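Local coordinates for protein glyoxalase 3 (Candida albicans, PDB 4LRU) that converts the toxic metabolite methylglyoxal into D-lactate in a single step that needs no glutathione, at residues Leu121-Ile124 / Ala125-Val128; Gly219-Pro222 / Gln223-Val226. All coordinates share one frame; numbering follows the deposited sequence.

Interaction 1. Residues Leu121-Ile124 / Ala125-Val128; sequences LQKI and ATTV
The carbonyl oxygen of Lys123 is gripped twice by Thr127, a pattern familiar from threonines within helices. Thr127 N reaches Lys123 O at 2.9 Å in the ordinary i to i+4 bond of an alpha-helix, and the hydroxyl of the same residue adds a second bond, Thr127 OG1 to Lys123 O, at 2.8 Å. The two donors arrive from opposite faces of the carbonyl plane, the hydroxyl tilted 34° from it. The hydroxyl can fold back in this way because Thr127 OG1 lies beside its own backbone N, anti to the carbonyl carbon (chi1 -64°), which turns it toward the preceding turn.

A water joins the polar ends on this side of the helix. It donates to Thr127 OG1 and is hydrogen-bonded to Thr126 OG1 at 2.6 Å. In one of its two modelled conformers Lys123 reaches the same water, NZ donating to it at 2.9 Å; that chain, bent at chi2 (67°), carries its CD and CE past the two threonine hydroxyls and crosses Thr126 at about a right angle.

The remaining backbone bonds follow the same i to i+4 pattern: Ala125 N bonds to Leu121 O, Thr126 N to Gln122 O and Val128 N to Ile124 O. Apolar contact between the two turns is light, with Ile124 CG2 at 4.2 Å from Val128 CG2.

Lys123 is exposed and Thr127 partly so, whereas Leu121, Ile124 and Ala125 face the central sheet. Leu121 and Ile124 rest on strand 6-10, and Ile124 and Ala125 touch Phe103 of strand 102-105. Gln122 gives its amide nitrogen to the carbonyl of Ile144, Thr126 touches Leu148, and Thr127 meets Pro97 and Asn98 in the loop ahead of strand 102-105.

Interaction 2. Residues Gly219-Pro222 / Gln223-Val226; sequences GVNP and QSAV
Asn221 and Ser224 meet through their side chains at the tight end of this turn, where Ser224 OG donates to Asn221 OD1 at 2.6 Å. The hydroxyl comes from above the amide plane, 40° out of it. Asn221 CG sits between its backbone N and carbonyl carbon (chi1 52°), which swings the amide over the turn that follows. Its ND2 is held in turn by the carbonyls of Pro205 and Asp207, so the buried amide is fixed at both ends, and Ser224 OG also accepts from the backbone N of Phe209.

The backbone closes with Ser224 N to Asn221 O at 2.9 Å and Ala225 N to Pro222 O at 3.3 Å, two i to i+3 bonds that lead from strand 216-219 into helix 225-236. In this DJ-1 superfamily fold, the turn lies beside the active site: the side chain of Pro222 comes within about 4 Å of that of Cys139, inferred to be catalytic, and also touches Phe28 and Glu31.

The other side is looser and wetter. There a water donates to Pro222 O at 2.8 Å and accepts from Val226 N at 3.1 Å, bridging that carbonyl and amide. Partly exposed Gln223 lies alongside the proline ring.

Overall arrangement
Both contacts are local, and both lie on or lead into helices that flank the central sheet of an alpha/beta fold. Interaction 1 comes first along the chain, within helix 119-130, which precedes strand 134-138; interaction 2 follows at the junction of strand 216-219 and helix 225-236. Those two strands are neighbours and parallel in the sheet. The contacts lie on opposite sides of the chain's centre, with their own centres 22 Å apart and nearest atoms about 14 Å apart, so they do not touch. Their settings differ accordingly: 121-128 is a structural contact within a helix, away from the annotated sites, whereas 219-226 borders Cys139, just beyond strand 134-138.

Interaction 1. Residues Leu121-Ile124 / Ala125-Val128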
loop_
_atom_site.group_PDB
_atom_site.type_symbol
_atom_site.label_atom_id
_atom_site.label_comp_id
_atom_site.label_asym_id
_atom_site.label_seq_id
_atom_site.Cartn_x
_atom_site.Cartn_y
_atom_site.Cartn_z
ATOM N N LEU A 121 9.852 7.480 -1.046
ATOM C CA LEU A 121 8.487 7.191 -0.586
ATOM C C LEU A 121 8.421 7.209 0.937
ATOM O O LEU A 121 7.469 7.749 1.523
ATOM C CB LEU A 121 8.026 5.818 -1.094
ATOM C CG LEU A 121 7.651 5.779 -2.570
ATOM C CD1 LEU A 121 7.328 4.370 -3.004
ATOM C CD2 LEU A 121 6.463 6.700 -2.831
ATOM N N GLN A 122 9.418 6.607 1.584
ATOM C CA GLN A 122 9.438 6.569 3.041
ATOM C C GLN A 122 9.486 7.970 3.641
ATOM O O GLN A 122 8.856 8.230 4.685
ATOM C CB GLN A 122 10.595 5.709 3.543
ATOM C CG GLN A 122 10.345 4.216 3.367
ATOM C CD GLN A 122 11.495 3.375 3.861
ATOM O OE1 GLN A 122 12.657 3.766 3.722
ATOM N NE2 GLN A 122 11.192 2.238 4.469
ATOM N N LYS A 123 10.236 8.864 2.998
ATOM C CA LYS A 123 10.346 10.244 3.452
ATOM C C LYS A 123 9.000 10.958 3.313
ATOM O O LYS A 123 8.615 11.740 4.175
ATOM C CB LYS A 123 11.435 10.992 2.669
ATOM C CG LYS A 123 11.591 12.459 3.051
ATOM C CD LYS A 123 12.120 12.593 4.469
ATOM C CE LYS A 123 12.436 14.034 4.838
ATOM N NZ LYS A 123 12.723 14.192 6.297
ATOM N N ILE A 124 8.264 10.662 2.245
ATOM C CA ILE A 124 6.899 11.204 2.125
ATOM C C ILE A 124 6.023 10.681 3.275
ATOM O O ILE A 124 5.330 11.461 3.947
ATOM C CB ILE A 124 6.249 10.918 0.761
ATOM C CG1 ILE A 124 7.133 11.468 -0.361
ATOM C CG2 ILE A 124 4.832 11.508 0.739
ATOM C CD1 ILE A 124 6.642 11.178 -1.766
ATOM N N ALA A 125 6.116 9.390 3.560
ATOM C CA ALA A 125 5.367 8.806 4.680
ATOM C C ALA A 125 5.675 9.487 6.013
ATOM O O ALA A 125 4.761 9.827 6.773
ATOM C CB ALA A 125 5.642 7.322 4.781
ATOM N N THR A 126 6.955 9.691 6.328
ATOM C CA THR A 126 7.294 10.262 7.634
ATOM C C THR A 126 6.917 11.745 7.689
ATOM O O THR A 126 6.577 12.267 8.761
ATOM C CB THR A 126 8.786 10.078 8.016
ATOM O OG1 THR A 126 9.640 10.643 7.008
ATOM C CG2 THR A 126 9.111 8.610 8.210
ATOM N N THR A 127 7.012 12.434 6.547
ATOM C CA THR A 127 6.643 13.835 6.485
ATOM C C THR A 127 5.150 13.976 6.756
ATOM O O THR A 127 4.722 14.812 7.564
ATOM C CB THR A 127 7.027 14.450 5.122
ATOM O OG1 THR A 127 8.456 14.422 4.993
ATOM C CG2 THR A 127 6.560 15.863 5.013
ATOM N N VAL A 128 4.375 13.114 6.111
ATOM C CA VAL A 128 2.922 13.043 6.335
ATOM C C VAL A 128 2.620 12.765 7.800
ATOM O O VAL A 128 1.845 13.489 8.427
ATOM C CB VAL A 128 2.277 11.954 5.465
ATOM C CG1 VAL A 128 0.855 11.660 5.930
ATOM C CG2 VAL A 128 2.294 12.373 4.005
HETATM O O HOH W 1 10.222 13.206 7.245
#

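Interaction 2. Residues Gly219-Pro222 / Gln223-Val226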
loop_
_atom_site.group_PDB
_atom_site.type_symbol
_atom_site.label_atom_id
_atom_site.label_comp_id
_atom_site.label_asym_id
_atom_site.label_seq_id
_atom_site.Cartn_x
_atom_site.Cartn_y
_atom_site.Cartn_z
ATOM N N GLY A 219 -4.533 -2.623 6.331
ATOM C CA GLY A 219 -5.479 -3.674 5.951
ATOM C C GLY A 219 -4.788 -4.909 5.413
ATOM O O GLY A 219 -3.615 -4.873 5.039
ATOM N N VAL A 220 -5.520 -6.013 5.337
ATOM C CA VAL A 220 -4.878 -7.323 5.187
ATOM C C VAL A 220 -4.493 -7.682 3.740
ATOM O O VAL A 220 -3.473 -8.345 3.497
ATOM C CB VAL A 220 -5.777 -8.424 5.753
ATOM C CG1 VAL A 220 -5.136 -9.791 5.563
ATOM C CG2 VAL A 220 -6.037 -8.158 7.226
ATOM N N ASN A 221 -5.329 -7.297 2.786
ATOM C CA ASN A 221 -5.438 -8.011 1.512
ATOM C C ASN A 221 -6.238 -7.215 0.483
ATOM O O ASN A 221 -6.760 -6.143 0.782
ATOM C CB ASN A 221 -6.089 -9.386 1.737
ATOM C CG ASN A 221 -7.400 -9.294 2.511
ATOM O OD1 ASN A 221 -8.110 -8.289 2.412
ATOM N ND2 ASN A 221 -7.694 -10.295 3.326
ATOM N N PRO A 222 -6.338 -7.732 -0.749
ATOM C CA PRO A 222 -7.113 -6.994 -1.748
ATOM C C PRO A 222 -8.557 -6.767 -1.309
ATOM O O PRO A 222 -9.142 -5.712 -1.588
ATOM C CB PRO A 222 -7.048 -7.904 -2.977
ATOM C CG PRO A 222 -5.762 -8.665 -2.820
ATOM C CD PRO A 222 -5.674 -8.914 -1.330
ATOM N N GLN A 223 -9.112 -7.740 -0.591
ATOM C CA GLN A 223 -10.478 -7.661 -0.095
ATOM C C GLN A 223 -10.679 -6.510 0.889
ATOM O O GLN A 223 -11.801 -6.079 1.095
ATOM C CB GLN A 223 -10.855 -8.983 0.586
ATOM C CG GLN A 223 -10.913 -10.157 -0.377
ATOM C CD GLN A 223 -9.574 -10.861 -0.583
ATOM O OE1 GLN A 223 -8.519 -10.367 -0.201
ATOM N NE2 GLN A 223 -9.629 -12.049 -1.174
ATOM N N SER A 224 -9.592 -6.024 1.490
ATOM C CA SER A 224 -9.659 -4.986 2.528
ATOM C C SER A 224 -9.342 -3.585 2.036
ATOM O O SER A 224 -9.323 -2.646 2.829
ATOM C CB SER A 224 -8.690 -5.305 3.668
ATOM O OG SER A 224 -8.942 -6.597 4.200
ATOM N N ALA A 225 -9.061 -3.431 0.747
ATOM C CA ALA A 225 -8.546 -2.167 0.251
ATOM C C ALA A 225 -9.548 -1.022 0.388
ATOM O O ALA A 225 -9.172 0.085 0.792
ATOM C CB ALA A 225 -8.070 -2.309 -1.189
ATOM N N VAL A 226 -10.814 -1.264 0.042
ATOM C CA VAL A 226 -11.836 -0.248 0.211
ATOM C C VAL A 226 -11.895 0.181 1.678
ATOM O O VAL A 226 -11.843 1.373 1.992
ATOM C CB VAL A 226 -13.227 -0.709 -0.274
ATOM C CG1 VAL A 226 -14.289 0.277 0.168
ATOM C CG2 VAL A 226 -13.260 -0.841 -1.784
HETATM O O HOH W 2 -11.219 -3.844 -1.652
#